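Long-range contact in Vv2_1132 (Vibrio vulnificus CMCP6, PDB 5Y9S), which probably binds DNA through an N-terminal helix-turn-helix domain and regulates transcription as a tetrameric LysR-type regulator, its C-terminal domain resembling periplasmic binding proteins: residues V239-I243 with E259-L265. Residues are numbered along the deposited sequence; the frame is centred on the assembly and turned at random.
Sequences VKMAI and ELAQHRL
In the periplasmic-binding-protein-like regulatory domain of this LysR-type regulator, the last turn of helix 235-243 packs against the end of helix 257-261 and the loop that follows. The first segment is helical, Ile243 N donating a hydrogen bond to Val239 O at 2.9 Å. Helix 257-261 is closed by a Schellman motif: His263, in the left-handed region (phi/psi 61/27), ends the helix, Arg264 N donates to Glu259 O at 3.1 Å and His263 N weakly to Leu260 O at 3.3 Å. Leu265 is extended (-145/147), entering strand 266-267. The backbones come closest at Ile243 and Leu265, CA to CA 6.1 Å.

No hydrogen bond crosses; the centre is apolar. Leu265 (chi1 m, chi2 t) is long enough to reach the helix: CD2 lies 3.8 Å from Ala242 CB, whose small size allows close approach, CD1 4.2 Å from branched Val239 CG1, and CG 3.9 Å from Ile243 CG1. Ala242 also touches Leu203 of strand 199-205, and Val239 meets Val255 and Ile256.

Long, charged side chains suit the more exposed edge, making van der Waals contacts. Glu259 OE2 meets Val239 CG1 at 3.5 Å. Ile243, chi1 m and chi2 t, extends CD1 to 3.7 Å from Glu259 CG and over one guanidinium face of Arg264, 3.7 Å from NH1.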
loop_
_atom_site.group_PDB
_atom_site.type_symbol
_atom_site.label_atom_id
_atom_site.label_comp_id
_atom_site.label_asym_id
_atom_site.label_seq_id
_atom_site.Cartn_x
_atom_site.Cartn_y
_atom_site.Cartn_z
ATOM N N VAL D 239 12.737 38.814 8.717
ATOM C CA VAL D 239 13.003 39.834 9.725
ATOM C C VAL D 239 14.317 39.545 10.453
ATOM O O VAL D 239 15.159 40.434 10.604
ATOM C CB VAL D 239 11.812 39.947 10.693
ATOM C CG1 VAL D 239 12.225 40.695 11.976
ATOM C CG2 VAL D 239 10.660 40.662 9.986
ATOM N N LYS D 240 14.531 38.291 10.886
ATOM C CA LYS D 240 15.808 37.954 11.516
ATOM C C LYS D 240 16.968 38.284 10.593
ATOM O O LYS D 240 17.919 38.960 10.992
ATOM C CB LYS D 240 15.863 36.473 11.906
ATOM C CG LYS D 240 15.047 36.115 13.112
ATOM C CD LYS D 240 15.375 36.989 14.307
ATOM C CE LYS D 240 14.470 36.613 15.489
ATOM N NZ LYS D 240 15.259 36.134 16.677
ATOM N N MET D 241 16.893 37.814 9.342
ATOM C CA MET D 241 17.936 38.084 8.359
ATOM C C MET D 241 18.158 39.577 8.192
ATOM O O MET D 241 19.302 40.037 8.080
ATOM C CB MET D 241 17.542 37.466 7.015
ATOM C CG MET D 241 17.738 35.948 6.906
ATOM S SD MET D 241 19.300 35.381 7.624
ATOM C CE MET D 241 20.283 35.350 6.155
ATOM N N ALA D 242 17.073 40.351 8.123
ATOM C CA ALA D 242 17.245 41.776 7.879
ATOM C C ALA D 242 17.921 42.453 9.066
ATOM O O ALA D 242 18.771 43.338 8.888
ATOM C CB ALA D 242 15.899 42.419 7.563
ATOM N N ILE D 243 17.571 42.033 10.286
ATOM C CA ILE D 243 18.183 42.641 11.470
ATOM C C ILE D 243 19.691 42.481 11.413
ATOM O O ILE D 243 20.444 43.403 11.748
ATOM C CB ILE D 243 17.614 42.018 12.758
ATOM C CG1 ILE D 243 16.159 42.411 12.983
ATOM C CG2 ILE D 243 18.471 42.391 13.970
ATOM C CD1 ILE D 243 15.599 41.800 14.266
ATOM N N GLU D 259 10.452 45.583 16.301
ATOM C CA GLU D 259 11.764 45.917 15.746
ATOM C C GLU D 259 11.873 47.406 15.425
ATOM O O GLU D 259 12.914 48.025 15.674
ATOM C CB GLU D 259 12.053 45.082 14.499
ATOM C CG GLU D 259 12.359 43.600 14.765
ATOM C CD GLU D 259 11.098 42.776 15.058
ATOM O OE1 GLU D 259 9.995 43.373 15.092
ATOM O OE2 GLU D 259 11.211 41.540 15.265
ATOM N N LEU D 260 10.811 48.006 14.875
ATOM C CA LEU D 260 10.858 49.436 14.572
ATOM C C LEU D 260 10.924 50.264 15.847
ATOM O O LEU D 260 11.578 51.311 15.877
ATOM C CB LEU D 260 9.642 49.850 13.732
ATOM C CG LEU D 260 9.622 49.470 12.245
ATOM C CD1 LEU D 260 8.309 49.828 11.578
ATOM C CD2 LEU D 260 10.767 50.166 11.542
ATOM N N ALA D 261 10.257 49.810 16.905
ATOM C CA ALA D 261 10.322 50.526 18.169
ATOM C C ALA D 261 11.691 50.375 18.822
ATOM O O ALA D 261 12.188 51.315 19.455
ATOM C CB ALA D 261 9.219 50.027 19.097
ATOM N N GLN D 262 12.328 49.218 18.666
ATOM C CA GLN D 262 13.655 49.037 19.230
ATOM C C GLN D 262 14.764 49.612 18.346
ATOM O O GLN D 262 15.939 49.512 18.715
ATOM C CB GLN D 262 13.908 47.546 19.498
ATOM C CG GLN D 262 13.254 47.004 20.770
ATOM C CD GLN D 262 14.018 47.370 22.057
ATOM O OE1 GLN D 262 14.649 48.433 22.158
ATOM N NE2 GLN D 262 13.951 46.483 23.047
ATOM N N HIS D 263 14.427 50.199 17.196
ATOM C CA HIS D 263 15.414 50.777 16.281
ATOM C C HIS D 263 16.398 49.740 15.763
ATOM O O HIS D 263 17.537 50.067 15.421
ATOM C CB HIS D 263 16.178 51.929 16.930
ATOM C CG HIS D 263 15.298 52.941 17.581
ATOM N ND1 HIS D 263 15.216 53.079 18.948
ATOM C CD2 HIS D 263 14.464 53.867 17.057
ATOM C CE1 HIS D 263 14.371 54.051 19.243
ATOM N NE2 HIS D 263 13.898 54.544 18.112
ATOM N N ARG D 264 15.972 48.485 15.700
ATOM C CA ARG D 264 16.789 47.452 15.091
ATOM C C ARG D 264 16.496 47.286 13.606
ATOM O O ARG D 264 17.213 46.550 12.920
ATOM C CB ARG D 264 16.594 46.125 15.840
ATOM C CG ARG D 264 17.291 46.104 17.204
ATOM C CD ARG D 264 17.239 44.737 17.835
ATOM N NE ARG D 264 15.860 44.321 18.049
ATOM C CZ ARG D 264 15.461 43.052 18.062
ATOM N NH1 ARG D 264 16.350 42.079 17.875
ATOM N NH2 ARG D 264 14.177 42.754 18.254
ATOM N N LEU D 265 15.479 47.971 13.091
ATOM C CA LEU D 265 15.186 47.998 11.668
ATOM C C LEU D 265 14.659 49.376 11.341
ATOM O O LEU D 265 14.007 50.013 12.169
ATOM C CB LEU D 265 14.142 46.951 11.257
ATOM C CG LEU D 265 14.581 45.500 11.183
ATOM C CD1 LEU D 265 13.367 44.609 11.089
ATOM C CD2 LEU D 265 15.526 45.297 9.982
#